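PDB 4OPM: lipase from Acinetobacter baumannii, which probably hydrolyses the ester bonds of triacylglycerols, as a putative lipase of the alpha/beta hydrolase fold. Local coordinates for residues V7-Q10 with T11-Q15; D58-N61 with R62-H65; G172-N175 with Y176-Q180; F187-K190 with E191-Q194. All coordinates share one frame; numbering follows the deposited sequence.

All four contacts are local, within or at the start of a helix, and come in series along the chain: contact 1 on helix 9-19, contact 2 at helix 61-64, contact 3 on helix 173-181 and contact 4 at the start of helix 190-220. Contact 4 touches both contact 1 and contact 3, its centre about 13 Å from the first and about 12 Å from the second: Ile12 packs on Phe192, and Phe174 and Leu178 meet Leu193. Contact 2 is the buried one, nearer the centre of the molecule. Contacts 1, 2 and 4 thus link helix 9-19 to helix 190-220 and, where Leu13 meets Asp58, to the alpha/beta hydrolase core; contact 3 joins helix 173-181 to helix 190-220.

Contact 1. Residues V7-Q10 with T11-Q15; sequences VSFQ and TILQQ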
loop_
_atom_site.group_PDB
_atom_site.type_symbol
_atom_site.label_atom_id
_atom_site.label_comp_id
_atom_site.label_asym_id
_atom_site.label_seq_id
_atom_site.Cartn_x
_atom_site.Cartn_y
_atom_site.Cartn_z
ATOM N N VAL A 7 -15.262 23.337 7.255
ATOM C CA VAL A 7 -14.889 22.092 7.918
ATOM C C VAL A 7 -13.376 21.906 7.856
ATOM O O VAL A 7 -12.724 22.370 6.921
ATOM C CB VAL A 7 -15.658 20.894 7.251
ATOM C CG1 VAL A 7 -15.295 20.734 5.769
ATOM C CG2 VAL A 7 -15.473 19.577 8.019
ATOM N N SER A 8 -12.822 21.236 8.861
ATOM C CA SER A 8 -11.419 20.861 8.873
ATOM C C SER A 8 -11.248 19.607 8.000
ATOM O O SER A 8 -12.072 18.695 8.088
ATOM C CB SER A 8 -10.976 20.578 10.301
ATOM O OG SER A 8 -9.751 19.868 10.293
ATOM N N PHE A 9 -10.179 19.533 7.197
ATOM C CA PHE A 9 -9.910 18.353 6.379
ATOM C C PHE A 9 -9.697 17.118 7.263
ATOM O O PHE A 9 -10.104 16.016 6.880
ATOM C CB PHE A 9 -8.700 18.570 5.470
ATOM C CG PHE A 9 -8.409 17.416 4.534
ATOM C CD1 PHE A 9 -9.302 17.073 3.530
ATOM C CD2 PHE A 9 -7.224 16.693 4.639
ATOM C CE1 PHE A 9 -9.014 16.033 2.640
ATOM C CE2 PHE A 9 -6.935 15.652 3.748
ATOM C CZ PHE A 9 -7.838 15.324 2.758
ATOM N N GLN A 10 -9.116 17.311 8.474
ATOM C CA GLN A 10 -8.917 16.212 9.420
ATOM C C GLN A 10 -10.273 15.611 9.828
ATOM O O GLN A 10 -10.373 14.387 9.929
ATOM C CB GLN A 10 -8.131 16.691 10.651
ATOM C CG GLN A 10 -6.643 16.950 10.351
ATOM C CD GLN A 10 -5.931 15.721 9.801
ATOM O OE1 GLN A 10 -5.299 15.767 8.746
ATOM N NE2 GLN A 10 -6.050 14.587 10.471
ATOM N N THR A 11 -11.320 16.460 9.995
ATOM C CA THR A 11 -12.690 16.029 10.329
ATOM C C THR A 11 -13.253 15.206 9.157
ATOM O O THR A 11 -13.914 14.190 9.396
ATOM C CB THR A 11 -13.576 17.247 10.684
ATOM O OG1 THR A 11 -12.991 17.922 11.795
ATOM C CG2 THR A 11 -15.016 16.856 11.039
ATOM N N ILE A 12 -12.957 15.617 7.904
ATOM C CA ILE A 12 -13.385 14.884 6.694
ATOM C C ILE A 12 -12.767 13.477 6.716
ATOM O O ILE A 12 -13.489 12.503 6.526
ATOM C CB ILE A 12 -13.015 15.643 5.384
ATOM C CG1 ILE A 12 -13.748 17.007 5.262
ATOM C CG2 ILE A 12 -13.185 14.761 4.118
ATOM C CD1 ILE A 12 -15.337 16.948 5.169
ATOM N N LEU A 13 -11.448 13.379 6.991
ATOM C CA LEU A 13 -10.760 12.088 7.058
ATOM C C LEU A 13 -11.384 11.209 8.139
ATOM O O LEU A 13 -11.624 10.030 7.889
ATOM C CB LEU A 13 -9.256 12.263 7.299
ATOM C CG LEU A 13 -8.466 12.869 6.139
ATOM C CD1 LEU A 13 -7.023 13.116 6.543
ATOM C CD2 LEU A 13 -8.493 11.956 4.911
ATOM N N GLN A 14 -11.702 11.792 9.301
ATOM C CA GLN A 14 -12.338 11.039 10.397
ATOM C C GLN A 14 -13.672 10.439 9.941
ATOM O O GLN A 14 -13.959 9.265 10.210
ATOM C CB GLN A 14 -12.552 11.939 11.629
ATOM C CG GLN A 14 -11.230 12.285 12.311
ATOM C CD GLN A 14 -11.313 13.531 13.163
ATOM O OE1 GLN A 14 -12.395 13.951 13.606
ATOM N NE2 GLN A 14 -10.153 14.144 13.415
ATOM N N GLN A 15 -14.479 11.252 9.245
ATOM C CA GLN A 15 -15.792 10.830 8.754
ATOM C C GLN A 15 -15.658 9.714 7.715
ATOM O O GLN A 15 -16.453 8.756 7.729
ATOM C CB GLN A 15 -16.547 12.029 8.174
ATOM C CG GLN A 15 -16.989 13.022 9.238
ATOM C CD GLN A 15 -17.904 14.042 8.635
ATOM O OE1 GLN A 15 -19.031 13.736 8.250
ATOM N NE2 GLN A 15 -17.421 15.258 8.479
HETATM O O HOH W 1 -14.336 20.609 11.274
#
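Leu13 leans over one face of the Phe9 ring, one helical turn further on. Its CG sits above the ring plane but displaced toward the rim, and the nearest methyl, CD1, comes within 3.8 Å of Phe9 CE2. With CG of Phe9 anti to its backbone nitrogen (chi1 -177°), the ring swings along the helix toward Leu13 even though its CB leaves in the other direction. Ile12 lies obliquely to the same ring and turns its far end to Val7: Ile12 CD1 rests 3.8 Å from Val7 CG1, the two side chains crossing at about a right angle. Thr11 meets the other methyl of Val7, with its CB 4.0 Å from Val7 CG2.

At the helix start, Ser8 O takes the N-H of Ile12 at 3.2 Å, and a weaker, bent bond from Thr11 N. A water joins Ser8 N, whose hydrogen it accepts at 2.9 Å, to Thr11 OG1, bridging the last loop residue and the first turn. Further along, Gln14 N reaches Gln10 O at 3.0 Å.

Beyond this stretch, Phe9 and Gln10 pack on helix 190-220, as does Ile12 through Phe192. Ser8 is the N-cap of helix 9-19, its OG accepting a weak capping bond from Gln10 N, 3.2 Å away in the first turn.

Contact 2. Residues D58-N61 with R62-H65; sequences DNWN and RVAH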
loop_
_atom_site.group_PDB
_atom_site.type_symbol
_atom_site.label_atom_id
_atom_site.label_comp_id
_atom_site.label_asym_id
_atom_site.label_seq_id
_atom_site.Cartn_x
_atom_site.Cartn_y
_atom_site.Cartn_z
ATOM N N ASP A 58 -5.307 5.954 4.937
ATOM C CA ASP A 58 -6.561 6.404 4.308
ATOM C C ASP A 58 -6.659 6.036 2.818
ATOM O O ASP A 58 -7.775 5.985 2.287
ATOM C CB ASP A 58 -6.751 7.909 4.511
ATOM C CG ASP A 58 -6.955 8.251 5.977
ATOM O OD1 ASP A 58 -7.775 7.565 6.647
ATOM O OD2 ASP A 58 -6.252 9.145 6.474
ATOM N N ASN A 59 -5.524 5.662 2.173
ATOM C CA ASN A 59 -5.563 5.206 0.773
ATOM C C ASN A 59 -6.446 3.949 0.611
ATOM O O ASN A 59 -6.941 3.694 -0.478
ATOM C CB ASN A 59 -4.154 4.858 0.285
ATOM C CG ASN A 59 -3.184 6.009 0.135
ATOM O OD1 ASN A 59 -1.987 5.784 -0.049
ATOM N ND2 ASN A 59 -3.665 7.248 0.141
ATOM N N TRP A 60 -6.584 3.150 1.694
ATOM C CA TRP A 60 -7.331 1.904 1.694
ATOM C C TRP A 60 -8.804 2.063 2.127
ATOM O O TRP A 60 -9.508 1.056 2.154
ATOM C CB TRP A 60 -6.648 0.901 2.632
ATOM C CG TRP A 60 -5.410 0.293 2.055
ATOM C CD1 TRP A 60 -4.116 0.613 2.360
ATOM C CD2 TRP A 60 -5.349 -0.738 1.063
ATOM N NE1 TRP A 60 -3.252 -0.159 1.616
ATOM C CE2 TRP A 60 -3.982 -1.014 0.829
ATOM C CE3 TRP A 60 -6.320 -1.485 0.371
ATOM C CZ2 TRP A 60 -3.563 -1.991 -0.085
ATOM C CZ3 TRP A 60 -5.905 -2.463 -0.521
ATOM C CH2 TRP A 60 -4.538 -2.725 -0.724
ATOM N N ASN A 61 -9.263 3.275 2.474
ATOM C CA ASN A 61 -10.617 3.479 3.015
ATOM C C ASN A 61 -11.726 2.964 2.113
ATOM O O ASN A 61 -12.619 2.274 2.613
ATOM C CB ASN A 61 -10.886 4.938 3.375
ATOM C CG ASN A 61 -10.130 5.369 4.624
ATOM O OD1 ASN A 61 -9.575 4.534 5.360
ATOM N ND2 ASN A 61 -10.064 6.670 4.874
ATOM N N ARG A 62 -11.658 3.262 0.804
ATOM C CA ARG A 62 -12.693 2.864 -0.181
ATOM C C ARG A 62 -12.797 1.344 -0.311
ATOM O O ARG A 62 -13.899 0.814 -0.436
ATOM C CB ARG A 62 -12.409 3.499 -1.552
ATOM C CG ARG A 62 -12.467 5.001 -1.512
ATOM C CD ARG A 62 -12.270 5.623 -2.869
ATOM N NE ARG A 62 -12.134 7.058 -2.684
ATOM C CZ ARG A 62 -12.841 7.987 -3.311
ATOM N NH1 ARG A 62 -13.711 7.647 -4.255
ATOM N NH2 ARG A 62 -12.666 9.267 -3.019
ATOM N N VAL A 63 -11.654 0.650 -0.271
ATOM C CA VAL A 63 -11.618 -0.809 -0.336
ATOM C C VAL A 63 -12.023 -1.373 1.041
ATOM O O VAL A 63 -12.852 -2.294 1.116
ATOM C CB VAL A 63 -10.215 -1.315 -0.785
ATOM C CG1 VAL A 63 -10.028 -2.802 -0.484
ATOM C CG2 VAL A 63 -9.978 -1.029 -2.271
ATOM N N ALA A 64 -11.417 -0.841 2.135
ATOM C CA ALA A 64 -11.688 -1.334 3.496
ATOM C C ALA A 64 -13.186 -1.287 3.826
ATOM O O ALA A 64 -13.688 -2.172 4.508
ATOM C CB ALA A 64 -10.905 -0.533 4.526
ATOM N N HIS A 65 -13.903 -0.275 3.307
ATOM C CA HIS A 65 -15.357 -0.134 3.508
ATOM C C HIS A 65 -16.103 -1.467 3.232
ATOM O O HIS A 65 -17.081 -1.766 3.909
ATOM C CB HIS A 65 -15.889 0.968 2.581
ATOM C CG HIS A 65 -17.383 1.065 2.525
ATOM N ND1 HIS A 65 -18.100 1.688 3.523
ATOM C CD2 HIS A 65 -18.240 0.642 1.562
ATOM C CE1 HIS A 65 -19.369 1.627 3.147
ATOM N NE2 HIS A 65 -19.503 0.990 1.981
HETATM O O HOH W 2 -9.209 2.300 -1.029
#
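Trp60 and Val63 form the tight side of this turn, lying next to each other and pointing the same way. Val63 CG1 meets the edge of the indole, near its plane, 4.0 Å from Trp60 CE3; chi1 of 164° sets that methyl anti to the Val63 nitrogen. Trp60 O receives the N-H of Ala64 at 2.7 Å, while Ala64 CB presses to 3.2 Å from the same oxygen. One residue on, His65 N bonds to Asn61 O at 2.9 Å. A buried polar pairing belongs to this packed part: Asn61 ND2 bonds to Asp58 OD1 at 3.0 Å, 27° out of the carboxylate plane, and also to Glu16 OE1. Asp58 is further held by a salt bridge to Arg17, so both polar ends face helix 9-19.

The looser side holds a water and the partly exposed Arg62. The water donates to Asn59 O and accepts from Val63 N at 3.0 Å, linking the 3-10 turn to the helix. Arg62 extends from CG to NE away from the turn, toward Pro186 and Glu281.

Around it, Val63 packs against helices 276-279 and 281-298, Trp60 touches the probable nucleophile elbow, and Asn61 and Ala64 lie against Leu22 of strand 22-29.

Contact 3. Residues G172-N175 with Y176-Q180; sequences GDFN and YLLKQ
Tyr176 opens the second half of this helix start with its backbone: its N reaches back to Gly172 O, the carbonyl of the N-cap residue, through a long, weak bond of 3.5 Å. Its CB lies 3.4 Å from Asp173 O, while the rest of the side chain heads away from the first turn.

Leu177 follows with a firmer bond, N to Asp173 O at 3.0 Å. Its CD2 approaches the edge of the Phe174 ring near the ring plane, 4.2 Å from Phe174 CD1, and the side chain also reaches Met200 of helix 190-220.

Leu178 takes the face of the same ring. Its CG stands 4.2 Å from the ring centroid, 19° off the normal, a CH-pi contact offset toward the rim, and CD2 closes to 3.7 Å from Phe174 CE1. What brings the ring under the leucine is the first torsion of Phe174, which puts CG anti to its nitrogen (chi1 -169°). Leu178 N also bonds to Phe174 O, so backbone and side chain join the same two residues.

Lys179 N bonds to Asn175 O. A water donates to that oxygen at 2.8 Å, accepts from Asn175 ND2, and takes a weak third bond from Lys179 NZ, whose chain bends at its last torsion.

Phe174, Leu177 and Leu178 thus form an apolar flank packed on helix 190-220. Asn175 stands at the border, its ND2 meeting Leu193 of that helix as well as the water, and with Lys179 it makes a hydrated edge where one carbonyl oxygen accepts both a helical N-H and a water.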
loop_
_atom_site.group_PDB
_atom_site.type_symbol
_atom_site.label_atom_id
_atom_site.label_comp_id
_atom_site.label_asym_id
_atom_site.label_seq_id
_atom_site.Cartn_x
_atom_site.Cartn_y
_atom_site.Cartn_z
ATOM N N GLY A 172 1.212 22.689 -6.276
ATOM C CA GLY A 172 1.087 22.256 -7.662
ATOM C C GLY A 172 1.682 20.886 -7.920
ATOM O O GLY A 172 1.349 20.260 -8.930
ATOM N N ASP A 173 2.558 20.397 -7.012
ATOM C CA ASP A 173 3.180 19.077 -7.180
ATOM C C ASP A 173 2.176 17.922 -7.069
ATOM O O ASP A 173 2.364 16.910 -7.741
ATOM C CB ASP A 173 4.306 18.844 -6.177
ATOM C CG ASP A 173 5.600 19.601 -6.443
ATOM O OD1 ASP A 173 5.683 20.309 -7.484
ATOM O OD2 ASP A 173 6.524 19.490 -5.614
ATOM N N PHE A 174 1.135 18.053 -6.222
ATOM C CA PHE A 174 0.166 16.969 -6.048
ATOM C C PHE A 174 -0.604 16.714 -7.347
ATOM O O PHE A 174 -0.772 15.551 -7.712
ATOM C CB PHE A 174 -0.780 17.232 -4.874
ATOM C CG PHE A 174 -1.641 16.061 -4.450
ATOM C CD1 PHE A 174 -1.179 14.751 -4.570
ATOM C CD2 PHE A 174 -2.886 16.271 -3.867
ATOM C CE1 PHE A 174 -1.976 13.671 -4.166
ATOM C CE2 PHE A 174 -3.682 15.192 -3.465
ATOM C CZ PHE A 174 -3.221 13.902 -3.616
ATOM N N ASN A 175 -1.001 17.782 -8.072
ATOM C CA ASN A 175 -1.673 17.638 -9.365
ATOM C C ASN A 175 -0.779 16.892 -10.365
ATOM O O ASN A 175 -1.272 16.023 -11.094
ATOM C CB ASN A 175 -2.098 18.988 -9.938
ATOM C CG ASN A 175 -3.517 19.356 -9.561
ATOM O OD1 ASN A 175 -3.769 20.413 -8.980
ATOM N ND2 ASN A 175 -4.478 18.486 -9.872
ATOM N N TYR A 176 0.539 17.196 -10.363
ATOM C CA TYR A 176 1.494 16.510 -11.240
ATOM C C TYR A 176 1.540 15.010 -10.899
ATOM O O TYR A 176 1.469 14.158 -11.795
ATOM C CB TYR A 176 2.906 17.134 -11.130
ATOM C CG TYR A 176 3.903 16.426 -12.023
ATOM C CD1 TYR A 176 3.944 16.678 -13.392
ATOM C CD2 TYR A 176 4.738 15.431 -11.516
ATOM C CE1 TYR A 176 4.817 15.985 -14.230
ATOM C CE2 TYR A 176 5.623 14.736 -12.345
ATOM C CZ TYR A 176 5.652 15.013 -13.702
ATOM O OH TYR A 176 6.505 14.333 -14.532
ATOM N N LEU A 177 1.656 14.693 -9.599
ATOM C CA LEU A 177 1.705 13.306 -9.125
ATOM C C LEU A 177 0.459 12.529 -9.554
ATOM O O LEU A 177 0.593 11.420 -10.078
ATOM C CB LEU A 177 1.862 13.240 -7.593
ATOM C CG LEU A 177 1.883 11.829 -6.985
ATOM C CD1 LEU A 177 3.116 11.052 -7.437
ATOM C CD2 LEU A 177 1.818 11.884 -5.473
ATOM N N LEU A 178 -0.736 13.118 -9.365
ATOM C CA LEU A 178 -2.000 12.459 -9.729
ATOM C C LEU A 178 -2.046 12.122 -11.218
ATOM O O LEU A 178 -2.562 11.059 -11.580
ATOM C CB LEU A 178 -3.218 13.315 -9.362
ATOM C CG LEU A 178 -3.403 13.640 -7.875
ATOM C CD1 LEU A 178 -4.470 14.697 -7.680
ATOM C CD2 LEU A 178 -3.770 12.427 -7.092
ATOM N N LYS A 179 -1.474 13.004 -12.068
ATOM C CA LYS A 179 -1.425 12.801 -13.524
ATOM C C LYS A 179 -0.535 11.609 -13.884
ATOM O O LYS A 179 -0.718 11.015 -14.949
ATOM C CB LYS A 179 -0.935 14.065 -14.253
ATOM C CG LYS A 179 -2.023 15.137 -14.351
ATOM C CD LYS A 179 -1.496 16.450 -14.934
ATOM C CE LYS A 179 -2.603 17.406 -15.334
ATOM N NZ LYS A 179 -3.262 18.039 -14.161
ATOM N N GLN A 180 0.433 11.264 -13.010
ATOM C CA GLN A 180 1.317 10.128 -13.287
ATOM C C GLN A 180 0.815 8.839 -12.661
ATOM O O GLN A 180 1.105 7.763 -13.181
ATOM C CB GLN A 180 2.767 10.380 -12.782
ATOM C CG GLN A 180 3.391 11.756 -13.109
ATOM C CD GLN A 180 3.058 12.323 -14.469
ATOM O OE1 GLN A 180 2.578 13.457 -14.577
ATOM N NE2 GLN A 180 3.272 11.555 -15.530
HETATM O O HOH W 3 -4.055 16.232 -11.498
#

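Contact 4. Residues F187-K190 with E191-Q194; sequences FIPK and EFLQ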
loop_
_atom_site.group_PDB
_atom_site.type_symbol
_atom_site.label_atom_id
_atom_site.label_comp_id
_atom_site.label_asym_id
_atom_site.label_seq_id
_atom_site.Cartn_x
_atom_site.Cartn_y
_atom_site.Cartn_z
ATOM N N PHE A 187 -13.343 11.631 -7.654
ATOM C CA PHE A 187 -13.659 13.038 -7.471
ATOM C C PHE A 187 -12.931 13.584 -6.235
ATOM O O PHE A 187 -13.073 13.041 -5.134
ATOM C CB PHE A 187 -15.165 13.248 -7.343
ATOM C CG PHE A 187 -15.561 14.637 -6.875
ATOM C CD1 PHE A 187 -15.112 15.772 -7.548
ATOM C CD2 PHE A 187 -16.371 14.806 -5.757
ATOM C CE1 PHE A 187 -15.472 17.049 -7.109
ATOM C CE2 PHE A 187 -16.770 16.084 -5.349
ATOM C CZ PHE A 187 -16.303 17.196 -6.019
ATOM N N ILE A 188 -12.151 14.647 -6.435
ATOM C CA ILE A 188 -11.411 15.287 -5.351
ATOM C C ILE A 188 -11.659 16.791 -5.434
ATOM O O ILE A 188 -11.103 17.449 -6.317
ATOM C CB ILE A 188 -9.883 14.945 -5.325
ATOM C CG1 ILE A 188 -9.615 13.416 -5.390
ATOM C CG2 ILE A 188 -9.216 15.571 -4.086
ATOM C CD1 ILE A 188 -8.185 13.042 -5.846
ATOM N N PRO A 189 -12.499 17.358 -4.534
ATOM C CA PRO A 189 -12.678 18.819 -4.532
ATOM C C PRO A 189 -11.308 19.522 -4.439
ATOM O O PRO A 189 -10.412 19.015 -3.759
ATOM C CB PRO A 189 -13.522 19.076 -3.270
ATOM C CG PRO A 189 -14.179 17.789 -2.961
ATOM C CD PRO A 189 -13.230 16.718 -3.420
ATOM N N LYS A 190 -11.140 20.646 -5.151
ATOM C CA LYS A 190 -9.901 21.450 -5.184
ATOM C C LYS A 190 -9.386 21.735 -3.748
ATOM O O LYS A 190 -8.190 21.627 -3.468
ATOM C CB LYS A 190 -10.202 22.779 -5.911
ATOM C CG LYS A 190 -8.986 23.602 -6.314
ATOM C CD LYS A 190 -9.407 24.982 -6.825
ATOM C CE LYS A 190 -9.017 25.243 -8.266
ATOM N NZ LYS A 190 -7.624 25.755 -8.395
ATOM N N GLU A 191 -10.318 22.064 -2.844
ATOM C CA GLU A 191 -10.042 22.404 -1.445
ATOM C C GLU A 191 -9.448 21.173 -0.702
ATOM O O GLU A 191 -8.509 21.321 0.090
ATOM C CB GLU A 191 -11.323 22.946 -0.783
ATOM C CG GLU A 191 -11.932 24.154 -1.513
ATOM C CD GLU A 191 -12.655 23.963 -2.851
ATOM O OE1 GLU A 191 -13.009 22.812 -3.205
ATOM O OE2 GLU A 191 -12.888 24.984 -3.543
ATOM N N PHE A 192 -9.946 19.960 -1.011
ATOM C CA PHE A 192 -9.442 18.705 -0.436
ATOM C C PHE A 192 -8.061 18.381 -0.999
ATOM O O PHE A 192 -7.200 17.912 -0.259
ATOM C CB PHE A 192 -10.395 17.529 -0.717
ATOM C CG PHE A 192 -11.710 17.449 0.035
ATOM C CD1 PHE A 192 -12.306 18.592 0.565
ATOM C CD2 PHE A 192 -12.395 16.242 0.136
ATOM C CE1 PHE A 192 -13.536 18.512 1.227
ATOM C CE2 PHE A 192 -13.641 16.174 0.766
ATOM C CZ PHE A 192 -14.196 17.302 1.315
ATOM N N LEU A 193 -7.865 18.597 -2.321
ATOM C CA LEU A 193 -6.591 18.374 -3.010
ATOM C C LEU A 193 -5.495 19.227 -2.333
ATOM O O LEU A 193 -4.423 18.712 -2.015
ATOM C CB LEU A 193 -6.741 18.749 -4.503
ATOM C CG LEU A 193 -5.609 18.329 -5.442
ATOM C CD1 LEU A 193 -6.159 17.985 -6.816
ATOM C CD2 LEU A 193 -4.531 19.421 -5.561
ATOM N N GLN A 194 -5.791 20.514 -2.099
ATOM C CA GLN A 194 -4.858 21.470 -1.485
ATOM C C GLN A 194 -4.514 21.080 -0.041
ATOM O O GLN A 194 -3.350 21.187 0.349
ATOM C CB GLN A 194 -5.430 22.890 -1.548
ATOM C CG GLN A 194 -5.330 23.466 -2.966
ATOM C CD GLN A 194 -6.200 24.666 -3.238
ATOM O OE1 GLN A 194 -6.722 25.324 -2.333
ATOM N NE2 GLN A 194 -6.365 24.983 -4.510
#
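Pro189 CG sits over the centre of the Phe192 ring at the start of helix 190-220, a proline N-cap with a CH-pi contact. The carbon stands 3.9 Å from the ring centroid and only 10° off the normal, while Pro189 CD comes to 3.7 Å from Phe192 CD2. The Phe192 first torsion (chi1 -73°) places CG beside its own backbone nitrogen, folding the ring back toward the residue that precedes the helix.

Ile188 widens this apolar patch through one methyl. Its CG2 reaches Phe192 CB at 4.1 Å and Leu193 CB at 4.0 Å, touching both residues. Leu193 then carries the packing on to helix 173-181, against Phe174, Asn175 and Leu178, while Phe192 faces helix 9-19. The first turn is thus packed between two other helices of the chain.

The backbone comes next. Pro189 O serves two donors: Leu193 N at 3.0 Å, and Phe192 N through a weak, strongly bent bond. These bonds begin the helix from the N-cap carbonyl.

Outermost is the polar edge. Glu191 bends at its second torsion, which curls the carboxylate back until OE1 lies 3.8 Å from Pro189 CB. Lys190 and Gln194, a turn apart, are joined by the bond from Gln194 N to Lys190 O, and their side chains cross with the amide nitrogen Gln194 NE2 resting 3.5 Å from Lys190 CG.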